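Local coordinates for protein putative acyl-CoA thioester hydrolase YbhC (Escherichia coli K-12, PDB 3GRH) that is a putative thioesterase of the outer membrane, related to pectinesterases but neither binding pectin nor showing pectinesterase activity, at residues S273-D278 and T293-V298; S326-F331 and S357-G362. One frame throughout, in Å; residues are numbered along the deposited sequence.

Contact 1 (S273-D278 and T293-V298); sequences SYIEGD and TEFRVV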
loop_
_atom_site.group_PDB
_atom_site.type_symbol
_atom_site.label_atom_id
_atom_site.label_comp_id
_atom_site.label_asym_id
_atom_site.label_seq_id
_atom_site.Cartn_x
_atom_site.Cartn_y
_atom_site.Cartn_z
ATOM N N SER A 273 7.460 7.511 4.514
ATOM C CA SER A 273 6.014 7.757 4.638
ATOM C C SER A 273 5.449 7.271 5.970
ATOM O O SER A 273 6.177 6.728 6.785
ATOM C CB SER A 273 5.252 7.192 3.475
ATOM O OG SER A 273 5.596 7.865 2.229
ATOM N N TYR A 274 4.192 7.596 6.197
ATOM C CA TYR A 274 3.513 7.233 7.427
ATOM C C TYR A 274 2.215 6.640 7.027
ATOM O O TYR A 274 1.478 7.281 6.321
ATOM C CB TYR A 274 3.311 8.433 8.289
ATOM C CG TYR A 274 2.474 8.195 9.513
ATOM C CD1 TYR A 274 3.003 7.633 10.622
ATOM C CD2 TYR A 274 1.157 8.507 9.527
ATOM C CE1 TYR A 274 2.240 7.373 11.730
ATOM C CE2 TYR A 274 0.409 8.302 10.666
ATOM C CZ TYR A 274 0.946 7.700 11.715
ATOM O OH TYR A 274 0.221 7.463 12.901
ATOM N N ILE A 275 1.901 5.429 7.502
ATOM C CA ILE A 275 0.657 4.735 7.124
ATOM C C ILE A 275 -0.024 4.257 8.395
ATOM O O ILE A 275 0.625 3.689 9.258
ATOM C CB ILE A 275 0.976 3.543 6.212
ATOM C CG1 ILE A 275 1.745 4.029 5.023
ATOM C CG2 ILE A 275 -0.366 2.862 5.796
ATOM C CD1 ILE A 275 2.087 2.891 4.003
ATOM N N GLU A 276 -1.281 4.637 8.556
ATOM C CA GLU A 276 -2.034 4.377 9.815
ATOM C C GLU A 276 -3.290 3.594 9.461
ATOM O O GLU A 276 -3.926 3.833 8.445
ATOM C CB GLU A 276 -2.438 5.721 10.398
ATOM C CG GLU A 276 -3.173 5.701 11.695
ATOM C CD GLU A 276 -3.324 7.090 12.258
ATOM O OE1 GLU A 276 -2.294 7.732 12.656
ATOM O OE2 GLU A 276 -4.504 7.546 12.369
ATOM N N GLY A 277 -3.635 2.645 10.306
ATOM C CA GLY A 277 -4.887 1.945 10.192
ATOM C C GLY A 277 -5.040 0.944 11.297
ATOM O O GLY A 277 -4.363 1.016 12.313
ATOM N N ASP A 278 -5.966 0.014 11.088
ATOM C CA ASP A 278 -6.118 -1.095 12.028
ATOM C C ASP A 278 -6.081 -2.483 11.391
ATOM O O ASP A 278 -5.142 -3.240 11.599
ATOM C CB ASP A 278 -7.338 -0.901 12.973
ATOM C CG ASP A 278 -8.624 -0.484 12.281
ATOM O OD1 ASP A 278 -8.977 -0.970 11.176
ATOM O OD2 ASP A 278 -9.383 0.283 12.948
ATOM N N THR A 293 9.536 3.698 6.326
ATOM C CA THR A 293 8.138 4.005 6.498
ATOM C C THR A 293 7.750 3.645 7.903
ATOM O O THR A 293 8.189 2.651 8.473
ATOM C CB THR A 293 7.312 3.332 5.398
ATOM O OG1 THR A 293 7.655 4.001 4.178
ATOM C CG2 THR A 293 5.823 3.480 5.658
ATOM N N GLU A 294 6.895 4.455 8.505
ATOM C CA GLU A 294 6.309 4.141 9.801
ATOM C C GLU A 294 4.918 3.633 9.627
ATOM O O GLU A 294 4.084 4.200 8.899
ATOM C CB GLU A 294 6.257 5.391 10.678
ATOM C CG GLU A 294 5.642 5.119 12.043
ATOM C CD GLU A 294 5.655 6.280 13.036
ATOM O OE1 GLU A 294 6.247 7.369 12.811
ATOM O OE2 GLU A 294 5.015 6.095 14.089
ATOM N N PHE A 295 4.646 2.499 10.244
ATOM C CA PHE A 295 3.332 1.905 10.260
ATOM C C PHE A 295 2.766 2.000 11.674
ATOM O O PHE A 295 3.425 1.603 12.636
ATOM C CB PHE A 295 3.424 0.454 9.843
ATOM C CG PHE A 295 3.982 0.228 8.486
ATOM C CD1 PHE A 295 3.179 0.108 7.443
ATOM C CD2 PHE A 295 5.321 0.060 8.311
ATOM C CE1 PHE A 295 3.740 -0.154 6.182
ATOM C CE2 PHE A 295 5.870 -0.103 7.065
ATOM C CZ PHE A 295 5.025 -0.203 5.990
ATOM N N ARG A 296 1.587 2.599 11.804
ATOM C CA ARG A 296 0.948 2.792 13.131
ATOM C C ARG A 296 -0.390 2.113 13.136
ATOM O O ARG A 296 -1.269 2.375 12.271
ATOM C CB ARG A 296 0.766 4.266 13.455
ATOM C CG ARG A 296 -0.031 4.550 14.729
ATOM C CD ARG A 296 0.879 4.635 15.930
ATOM N NE ARG A 296 1.893 5.689 15.736
ATOM C CZ ARG A 296 2.792 6.089 16.633
ATOM N NH1 ARG A 296 2.841 5.575 17.873
ATOM N NH2 ARG A 296 3.649 7.037 16.287
ATOM N N VAL A 297 -0.548 1.218 14.117
ATOM C CA VAL A 297 -1.842 0.616 14.391
ATOM C C VAL A 297 -2.591 1.430 15.402
ATOM O O VAL A 297 -2.029 1.687 16.488
ATOM C CB VAL A 297 -1.678 -0.822 14.919
ATOM C CG1 VAL A 297 -3.076 -1.358 15.402
ATOM C CG2 VAL A 297 -1.142 -1.687 13.863
ATOM N N VAL A 298 -3.837 1.803 15.091
ATOM C CA VAL A 298 -4.692 2.586 16.003
ATOM C C VAL A 298 -5.754 1.678 16.565
ATOM O O VAL A 298 -6.144 0.709 15.910
ATOM C CB VAL A 298 -5.283 3.833 15.356
ATOM C CG1 VAL A 298 -4.159 4.776 14.930
ATOM C CG2 VAL A 298 -6.132 3.482 14.123
HETATM O O HOH W 1 -8.956 1.048 15.365
#
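Tyr-274 lies beside Glu-294 and Arg-296 on the outward face of two parallel strands, 274-277 and 294-297, which are neighbouring coils of the right-handed parallel beta-helix of the pectinesterase family. Five backbone hydrogen bonds alternate between the strands, from Glu-294 N to Ser-273 O at one end to Val-298 N to Gly-277 O at the other.

The tyrosine shows how one side chain can reach over its own strand and the next. From CB, the CG atom is set anti to the backbone N (chi1 173°), which leans the ring along its own strand toward Glu-276 as it rises from the sheet. CD1 and CE1 then present an edge to the carboxylate of Glu-294, each 3.8 Å from its CD, with the ring and carboxylate planes nearly perpendicular (89°). Further out, CE1 meets Arg-296 CB, and OH comes within 3.3 Å of that same CB. At the tip, Tyr-274 OH donates a short 2.5 Å hydrogen bond to Glu-276 OE1, reaching its anti lone pair. A leucine in its place would probably leave Glu-276 OE1 without this donor and open a gap beside the arginine methylenes.

Glu-276 OE2 forms a salt bridge with Arg-245, while Glu-276 CG rests 3.5 Å from Val-298 CG1. Within the other strand, Arg-296 bends at chi2 and chi3, bringing NH2 to Glu-294 OE2 at 2.8 Å. Ile-275 CD1 and Phe-295 CE1 meet at 4.1 Å on the inward face.

The side chain of Asp-278 lies about 8 Å from that of Asp-280, the predicted nucleophile; a water donates to Asp-278 OD2 and Val-298 O, and Arg-301 pairs with Asp-278 OD1. Outside, then, polar bonds run along each strand while side chains pack across; the OH bond and this packing are likely to limit turning of the ring. Inside, contact is apolar.

Contact 2 (S326-F331 and S357-G362); sequences SRFNAF and SAINEG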
loop_
_atom_site.group_PDB
_atom_site.type_symbol
_atom_site.label_atom_id
_atom_site.label_comp_id
_atom_site.label_asym_id
_atom_site.label_seq_id
_atom_site.Cartn_x
_atom_site.Cartn_y
_atom_site.Cartn_z
ATOM N N SER A 326 12.128 0.056 8.481
ATOM C CA SER A 326 10.842 0.668 8.778
ATOM C C SER A 326 10.572 0.505 10.315
ATOM O O SER A 326 11.410 0.014 11.049
ATOM C CB SER A 326 9.804 0.069 7.865
ATOM O OG SER A 326 9.974 0.609 6.532
ATOM N N ARG A 327 9.499 1.150 10.773
ATOM C CA ARG A 327 9.144 1.296 12.190
ATOM C C ARG A 327 7.689 0.877 12.311
ATOM O O ARG A 327 6.865 1.258 11.529
ATOM C CB ARG A 327 9.361 2.720 12.693
ATOM C CG ARG A 327 10.764 3.075 12.713
ATOM C CD ARG A 327 10.900 4.513 13.214
ATOM N NE ARG A 327 10.494 5.478 12.197
ATOM C CZ ARG A 327 9.892 6.648 12.431
ATOM N NH1 ARG A 327 9.582 7.023 13.656
ATOM N NH2 ARG A 327 9.626 7.466 11.423
ATOM N N PHE A 328 7.395 0.032 13.273
ATOM C CA PHE A 328 6.062 -0.484 13.497
ATOM C C PHE A 328 5.633 -0.204 14.948
ATOM O O PHE A 328 6.337 -0.541 15.870
ATOM C CB PHE A 328 6.035 -2.008 13.291
ATOM C CG PHE A 328 6.325 -2.430 11.883
ATOM C CD1 PHE A 328 5.329 -2.625 10.982
ATOM C CD2 PHE A 328 7.600 -2.527 11.430
ATOM C CE1 PHE A 328 5.573 -2.947 9.652
ATOM C CE2 PHE A 328 7.819 -2.866 10.104
ATOM C CZ PHE A 328 6.856 -3.090 9.231
ATOM N N ASN A 329 4.541 0.495 15.125
ATOM C CA ASN A 329 4.050 0.901 16.449
ATOM C C ASN A 329 2.593 0.550 16.619
ATOM O O ASN A 329 1.791 0.823 15.759
ATOM C CB ASN A 329 4.269 2.392 16.585
ATOM C CG ASN A 329 5.746 2.781 16.656
ATOM O OD1 ASN A 329 6.465 2.218 17.481
ATOM N ND2 ASN A 329 6.200 3.738 15.829
ATOM N N ALA A 330 2.236 -0.035 17.747
ATOM C CA ALA A 330 0.804 -0.328 18.037
ATOM C C ALA A 330 0.426 0.059 19.455
ATOM O O ALA A 330 1.241 -0.071 20.324
ATOM C CB ALA A 330 0.537 -1.769 17.831
ATOM N N PHE A 331 -0.800 0.545 19.632
ATOM C CA PHE A 331 -1.298 0.991 20.974
ATOM C C PHE A 331 -1.513 -0.150 21.994
ATOM O O PHE A 331 -0.632 -0.412 22.804
ATOM C CB PHE A 331 -2.583 1.837 20.838
ATOM C CG PHE A 331 -2.360 3.153 20.160
ATOM C CD1 PHE A 331 -2.495 3.257 18.798
ATOM C CD2 PHE A 331 -1.941 4.268 20.874
ATOM C CE1 PHE A 331 -2.263 4.458 18.144
ATOM C CE2 PHE A 331 -1.694 5.477 20.219
ATOM C CZ PHE A 331 -1.865 5.570 18.863
ATOM N N SER A 357 14.005 -3.787 10.622
ATOM C CA SER A 357 12.992 -2.897 11.089
ATOM C C SER A 357 12.808 -2.930 12.593
ATOM O O SER A 357 13.140 -3.893 13.251
ATOM C CB SER A 357 11.674 -3.206 10.401
ATOM O OG SER A 357 11.773 -2.830 9.013
ATOM N N ALA A 358 12.288 -1.838 13.143
ATOM C CA ALA A 358 12.053 -1.730 14.576
ATOM C C ALA A 358 10.575 -2.106 14.783
ATOM O O ALA A 358 9.709 -1.476 14.182
ATOM C CB ALA A 358 12.296 -0.287 15.057
ATOM N N ILE A 359 10.291 -3.081 15.632
ATOM C CA ILE A 359 8.916 -3.490 16.019
ATOM C C ILE A 359 8.724 -3.201 17.485
ATOM O O ILE A 359 9.408 -3.715 18.333
ATOM C CB ILE A 359 8.657 -4.968 15.717
ATOM C CG1 ILE A 359 8.944 -5.248 14.258
ATOM C CG2 ILE A 359 7.200 -5.308 15.984
ATOM C CD1 ILE A 359 8.926 -6.678 13.884
ATOM N N ASN A 360 7.836 -2.304 17.797
ATOM C CA ASN A 360 7.962 -1.667 19.084
ATOM C C ASN A 360 6.890 -2.280 19.883
ATOM O O ASN A 360 6.503 -3.455 19.666
ATOM C CB ASN A 360 7.985 -0.121 18.947
ATOM C CG ASN A 360 9.286 0.384 18.262
ATOM O OD1 ASN A 360 10.414 0.008 18.662
ATOM N ND2 ASN A 360 9.117 1.097 17.125
ATOM N N GLU A 361 6.427 -1.574 20.899
ATOM C CA GLU A 361 5.480 -2.180 21.750
ATOM C C GLU A 361 4.156 -2.306 21.017
ATOM O O GLU A 361 3.887 -1.661 19.965
ATOM C CB GLU A 361 5.330 -1.403 23.074
ATOM C CG GLU A 361 4.858 -2.285 24.266
ATOM C CD GLU A 361 5.838 -3.407 24.695
ATOM O OE1 GLU A 361 6.637 -3.885 23.854
ATOM O OE2 GLU A 361 5.811 -3.804 25.905
ATOM N N GLY A 362 3.377 -3.228 21.545
ATOM C CA GLY A 362 1.997 -3.381 21.218
ATOM C C GLY A 362 1.661 -4.565 20.377
ATOM O O GLY A 362 0.502 -4.758 20.091
#
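Segments 326-331 and 357-362 run almost parallel, 4° apart end to end, with Ser-326 over Ser-357 and Phe-328 over Ile-359. They are successive coils of the parallel beta-helix, in which like residues tend to stack from one turn to the next. Regular pairing covers Arg-327 with Ala-358 and Phe-328 with Ile-359; the backbone bonds there include Ala-358 N to Ser-326 O and Phe-328 N to Ala-358 O.

At the start of the rung a side chain takes over the ladder: Ser-357 OG accepts the N-H of Ser-326 at 3.0 Å. The same hydroxyl also bonds to Arg-355 O, so two polar partners hold it at the turn.

Phe-328 points inward alongside Ile-359, its CD2 4.1 Å from Ile-359 CG1. The rim of the ring is turned to the second coil, with CE2 3.9 Å from Ser-357 CB and Ala-358 O lying at the same edge.

On the outer side, Asn-329 and Asn-360 pair across the coils through their amides. The two side chains point the same way and their amide planes differ by only 17°. Asn-360 ND2 donates to Asn-329 OD1 at 2.9 Å, so two nearly parallel amides meet side by side, stepped out of one plane, and the bond is bent (144° at the hydrogen). Asn-329 ND2 in turn donates to Glu-294 OE2 on the preceding coil, carrying the polar chain across three coils.

From Asn-360 onward the second segment departs from regular strand geometry, yet Glu-361 O still accepts Ala-330 N at 3.2 Å. Next comes Gly-362, whose CA approaches Ala-330 O at 3.5 Å, where a CB would collide with that oxygen.

In the fold
Contact 1 closes before contact 2 opens along the chain, and their centres lie 9 Å apart on the same side of the chain's centre. Strands 294-297 and 327-330 are neighbours, so the four segments form consecutive rungs, 274-277, 294-297, 327-330 and 358-359, on one wall of the beta-helix. The two inner rungs are joined by probable backbone hydrogen bonds from Phe-295 N to Arg-327 O and from Val-297 N to Asn-329 O, and the rings of Phe-295 and Phe-328 stack inside. The coils thus share one continuous hydrogen-bonded wall and one hydrophobic interior. Contact 1 lies nearer the predicted active site; contact 2 extends the wall away from it, toward the C-terminal coils.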